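Bifunctional protein PutA (Bdellovibrio bacteriovorus, PDB 5UR2) probably couples the two oxidations of proline catabolism, with a flavin-dependent proline dehydrogenase barrel and an NAD+-dependent aldehyde dehydrogenase that turns glutamate semialdehyde into L-glutamate. Local coordinates at residues V552-R557 and R606-L611; V652-V657 and P958-Q963. All coordinates share one frame; numbering follows the deposited sequence.

Interaction 1 (V552-R557 and R606-L611)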
# COMPACT_ATOMS: atom_id res chain seq x y z
N VAL B 552 2.77 -20.69 -10.93
CA VAL B 552 2.08 -21.33 -9.80
C VAL B 552 1.23 -20.28 -9.08
O VAL B 552 1.74 -19.19 -8.78
CB VAL B 552 3.09 -21.98 -8.83
CG1 VAL B 552 2.35 -22.49 -7.59
CG2 VAL B 552 3.84 -23.15 -9.52
N PRO B 553 -0.06 -20.54 -8.83
CA PRO B 553 -0.90 -19.52 -8.18
C PRO B 553 -0.33 -19.07 -6.84
O PRO B 553 0.27 -19.85 -6.09
CB PRO B 553 -2.25 -20.24 -8.00
CG PRO B 553 -2.27 -21.29 -9.05
CD PRO B 553 -0.83 -21.75 -9.19
N CYS B 554 -0.54 -17.78 -6.55
CA CYS B 554 -0.01 -17.19 -5.32
C CYS B 554 -0.37 -18.01 -4.09
O CYS B 554 0.48 -18.24 -3.23
CB CYS B 554 -0.52 -15.76 -5.17
SG CYS B 554 -0.00 -14.65 -6.52
N GLU B 555 -1.63 -18.45 -4.00
CA GLU B 555 -2.08 -19.22 -2.84
C GLU B 555 -1.25 -20.48 -2.64
O GLU B 555 -0.94 -20.85 -1.50
CB GLU B 555 -3.57 -19.56 -2.98
CG GLU B 555 -4.12 -20.48 -1.89
CD GLU B 555 -3.86 -19.96 -0.48
OE1 GLU B 555 -4.02 -18.74 -0.24
OE2 GLU B 555 -3.46 -20.79 0.38
N GLN B 556 -0.90 -21.17 -3.73
CA GLN B 556 -0.11 -22.40 -3.62
C GLN B 556 1.34 -22.10 -3.26
O GLN B 556 1.97 -22.86 -2.53
CB GLN B 556 -0.20 -23.20 -4.93
CG GLN B 556 -1.59 -23.75 -5.21
CD GLN B 556 -1.78 -24.30 -6.63
OE1 GLN B 556 -0.92 -25.00 -7.18
NE2 GLN B 556 -2.92 -23.97 -7.24
N ARG B 557 1.89 -21.00 -3.78
CA ARG B 557 3.25 -20.63 -3.37
C ARG B 557 3.27 -20.24 -1.90
O ARG B 557 4.18 -20.65 -1.16
CB ARG B 557 3.80 -19.50 -4.25
CG ARG B 557 3.73 -19.78 -5.74
CD ARG B 557 4.60 -18.79 -6.55
NE ARG B 557 4.33 -17.39 -6.24
CZ ARG B 557 3.75 -16.54 -7.07
NH1 ARG B 557 3.35 -16.96 -8.26
NH2 ARG B 557 3.55 -15.27 -6.71
N ARG B 606 1.60 -14.07 4.08
CA ARG B 606 0.42 -13.25 4.27
C ARG B 606 0.39 -12.08 3.28
O ARG B 606 -0.66 -11.79 2.70
CB ARG B 606 0.37 -12.74 5.72
CG ARG B 606 -0.79 -11.80 6.03
CD ARG B 606 -0.69 -11.34 7.51
NE ARG B 606 -1.82 -10.53 7.92
CZ ARG B 606 -1.98 -9.25 7.58
NH1 ARG B 606 -1.08 -8.64 6.82
NH2 ARG B 606 -3.05 -8.59 8.00
N HIS B 607 1.53 -11.42 3.07
CA HIS B 607 1.55 -10.27 2.17
C HIS B 607 1.24 -10.67 0.73
O HIS B 607 0.49 -9.98 0.03
CB HIS B 607 2.90 -9.56 2.25
CG HIS B 607 2.88 -8.13 1.81
ND1 HIS B 607 4.03 -7.39 1.62
CD2 HIS B 607 1.84 -7.30 1.54
CE1 HIS B 607 3.70 -6.17 1.24
NE2 HIS B 607 2.38 -6.09 1.18
N MET B 608 1.80 -11.80 0.28
CA MET B 608 1.54 -12.24 -1.09
C MET B 608 0.06 -12.53 -1.29
O MET B 608 -0.50 -12.24 -2.36
CB MET B 608 2.38 -13.48 -1.41
CG MET B 608 2.36 -13.92 -2.89
SD MET B 608 3.22 -12.69 -3.94
CE MET B 608 1.85 -11.79 -4.70
N ARG B 609 -0.59 -13.06 -0.26
CA ARG B 609 -2.02 -13.31 -0.33
C ARG B 609 -2.81 -12.02 -0.46
O ARG B 609 -3.86 -12.02 -1.12
CB ARG B 609 -2.47 -14.11 0.89
CG ARG B 609 -2.02 -15.56 0.84
CD ARG B 609 -2.41 -16.31 2.12
NE ARG B 609 -2.27 -17.73 1.90
CZ ARG B 609 -1.47 -18.53 2.59
NH1 ARG B 609 -0.73 -18.04 3.58
NH2 ARG B 609 -1.41 -19.83 2.30
N GLU B 610 -2.32 -10.92 0.12
CA GLU B 610 -2.95 -9.63 -0.15
C GLU B 610 -2.64 -9.14 -1.56
O GLU B 610 -3.54 -8.69 -2.28
CB GLU B 610 -2.51 -8.58 0.88
CG GLU B 610 -2.94 -8.85 2.30
CD GLU B 610 -2.40 -7.81 3.26
OE1 GLU B 610 -1.24 -7.94 3.71
OE2 GLU B 610 -3.14 -6.84 3.55
N LEU B 611 -1.36 -9.18 -1.97
CA LEU B 611 -0.95 -8.56 -3.23
C LEU B 611 -1.40 -9.34 -4.47
O LEU B 611 -1.31 -8.81 -5.58
CB LEU B 611 0.58 -8.39 -3.24
CG LEU B 611 1.13 -7.37 -2.21
CD1 LEU B 611 2.64 -7.35 -2.19
CD2 LEU B 611 0.61 -5.96 -2.40

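Interaction 2 (V652-V657 and P958-Q963)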
# COMPACT_ATOMS: atom_id res chain seq x y z
N VAL B 652 14.99 -15.66 0.94
CA VAL B 652 14.60 -16.76 0.07
C VAL B 652 13.08 -16.85 -0.06
O VAL B 652 12.55 -17.05 -1.17
CB VAL B 652 15.19 -18.10 0.58
CG1 VAL B 652 14.62 -19.29 -0.20
CG2 VAL B 652 16.69 -18.10 0.42
N THR B 653 12.35 -16.76 1.06
CA THR B 653 10.90 -16.90 0.99
C THR B 653 10.25 -15.69 0.33
O THR B 653 9.27 -15.84 -0.41
CB THR B 653 10.27 -17.14 2.36
OG1 THR B 653 10.61 -16.07 3.25
CG2 THR B 653 10.73 -18.45 2.95
N ALA B 654 10.78 -14.49 0.59
CA ALA B 654 10.22 -13.31 -0.09
C ALA B 654 10.37 -13.45 -1.59
O ALA B 654 9.40 -13.30 -2.34
CB ALA B 654 10.89 -12.02 0.40
N ALA B 655 11.58 -13.80 -2.05
CA ALA B 655 11.82 -13.96 -3.48
C ALA B 655 10.93 -15.05 -4.06
O ALA B 655 10.27 -14.86 -5.08
CB ALA B 655 13.29 -14.31 -3.72
N ALA B 656 10.91 -16.22 -3.41
CA ALA B 656 10.18 -17.35 -3.95
C ALA B 656 8.67 -17.14 -3.88
O ALA B 656 7.96 -17.42 -4.86
CB ALA B 656 10.58 -18.63 -3.22
N VAL B 657 8.15 -16.62 -2.75
CA VAL B 657 6.70 -16.46 -2.67
C VAL B 657 6.24 -15.44 -3.70
O VAL B 657 5.11 -15.53 -4.20
CB VAL B 657 6.24 -16.07 -1.25
CG1 VAL B 657 6.30 -14.55 -1.04
CG2 VAL B 657 4.82 -16.57 -1.02
N PRO B 958 5.69 -3.34 5.03
CA PRO B 958 4.75 -3.43 3.91
C PRO B 958 5.29 -3.01 2.55
O PRO B 958 4.54 -3.07 1.57
CB PRO B 958 3.61 -2.50 4.37
CG PRO B 958 4.32 -1.45 5.20
CD PRO B 958 5.44 -2.18 5.90
N ASP B 959 6.56 -2.58 2.43
CA ASP B 959 7.14 -2.30 1.11
C ASP B 959 8.08 -3.39 0.64
O ASP B 959 8.49 -3.36 -0.53
CB ASP B 959 7.89 -0.94 1.11
CG ASP B 959 6.97 0.25 1.39
OD1 ASP B 959 5.79 0.22 0.97
OD2 ASP B 959 7.41 1.21 2.07
N TYR B 960 8.44 -4.34 1.50
CA TYR B 960 9.60 -5.18 1.21
C TYR B 960 9.35 -6.16 0.07
O TYR B 960 10.17 -6.28 -0.85
CB TYR B 960 10.03 -5.95 2.46
CG TYR B 960 11.29 -6.72 2.24
CD1 TYR B 960 12.52 -6.07 2.14
CD2 TYR B 960 11.27 -8.09 2.12
CE1 TYR B 960 13.70 -6.76 1.93
CE2 TYR B 960 12.45 -8.81 1.92
CZ TYR B 960 13.66 -8.13 1.83
OH TYR B 960 14.83 -8.82 1.62
N LEU B 961 8.23 -6.88 0.11
CA LEU B 961 7.96 -7.92 -0.89
C LEU B 961 7.91 -7.35 -2.31
O LEU B 961 8.31 -8.05 -3.26
CB LEU B 961 6.64 -8.61 -0.55
CG LEU B 961 6.32 -9.88 -1.34
CD1 LEU B 961 7.49 -10.87 -1.18
CD2 LEU B 961 4.99 -10.47 -0.86
N LYS B 962 7.44 -6.11 -2.47
CA LYS B 962 7.34 -5.49 -3.80
C LYS B 962 8.70 -5.31 -4.48
O LYS B 962 8.76 -5.23 -5.72
CB LYS B 962 6.64 -4.14 -3.69
CG LYS B 962 5.17 -4.24 -3.24
CD LYS B 962 4.60 -2.85 -3.02
CE LYS B 962 3.16 -2.91 -2.60
NZ LYS B 962 2.56 -1.55 -2.55
N GLN B 963 9.78 -5.22 -3.71
CA GLN B 963 11.12 -5.11 -4.30
C GLN B 963 11.48 -6.33 -5.13
O GLN B 963 12.38 -6.25 -5.98
CB GLN B 963 12.16 -4.92 -3.19
CG GLN B 963 12.13 -3.57 -2.49
CD GLN B 963 12.72 -2.47 -3.35
OE1 GLN B 963 12.02 -1.83 -4.13
NE2 GLN B 963 14.04 -2.30 -3.26

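Interaction 1 (V552-R557 and R606-L611)
Two helices of the aldehyde dehydrogenase part, the first turn of 554-570 and the last turns of 587-611, meet through E555 and R609 on the outside and C554, R557 and M608 further in. R609 grips the carboxylate of E555 side-on with two nitrogens: NE lies 2.9 Å from OE1 of E555 and NH2 3.0 Å from OE2. Both bonds are nearly straight, at 173° and 166°, and both oxygens sit close to the guanidinium plane. On the glutamate side the nitrogens come to the syn sides but out of the carboxylate plane, since the two flat groups are turned 26° against each other. E555 reaches across because its CG stands anti to the backbone N and the chain then bends at chi2, whereas R609 stays extended from CG to NE. NH1 of R609 has a second anionic partner, D562, two turns further along helix 554-570, so the arginine ties two carboxylates of that helix to helix 587-611. Beneath the ion pair, SG of C554 lies 3.9 Å from the methyl CE of M608, an apolar contact, and L961 touches M608 from outside the pair of helices. The thioether SD of M608 comes to the edge of the R557 guanidinium, 3.8 Å from NH2. The main hold on that buried arginine comes from outside the two segments, NE bonding to V657 O; within its own segment NH1 makes a weak bond of 2.8 Å to V552 O.

Interaction 2 (V652-V657 and P958-Q963)
The phenol ring of Y960 meets the methyl of A654 obliquely, CE2 lying 3.9 Å from CB, while two more aromatic rings gather about it: Y604 of helix 587-611, turned by about 25°, and Y964, at about 65°. The Y960 hydroxyl hydrogen-bonds to that of Y964. Next to the tyrosine, L961 presses its CD1 against helix 646-657; this methyl is 3.9 Å from CB of A654 and 3.3 Å from the backbone O of A654. With CG anti to the backbone N (chi1 -170°), the leucine carries its branch toward the helix although its CB does not point straight there. V657, one turn after A654, supplies CG1, 3.9 Å from CD1 of L961, and the two side chains cross at about a right angle. The contact seats the connection between strands 950-951 and 965-973 on the C-terminal half of helix 646-657, the helix of a beta-alpha-beta crossover between parallel strands 623-638 and 661-665, in keeping with the Rossmann-type NAD-binding fold. All four touching residues are buried. The ring of Y960 also packs on I744 of strand 742-746, and its side chain lies about 7 Å from that of E746, a predicted active-site residue.

Interactions 1 and 2 belong to the same aldehyde dehydrogenase part, and their centres lie about 11 Å apart on one side of the chain's centre. Along the chain they are in series: interaction 1 closes before interaction 2 opens, and the latter joins segments some 300 residues apart. The bond from R557 to V657, the last residue of helix 646-657, joins the two directly. H607 packs on P958 and L961, so helix 587-611, one side of interaction 1, also borders interaction 2. Beyond interaction 2, D959 and K962 form reciprocal salt bridges with K962 and D959 of the second subunit, placing the 958-963 side of interaction 2 at the contact with that subunit.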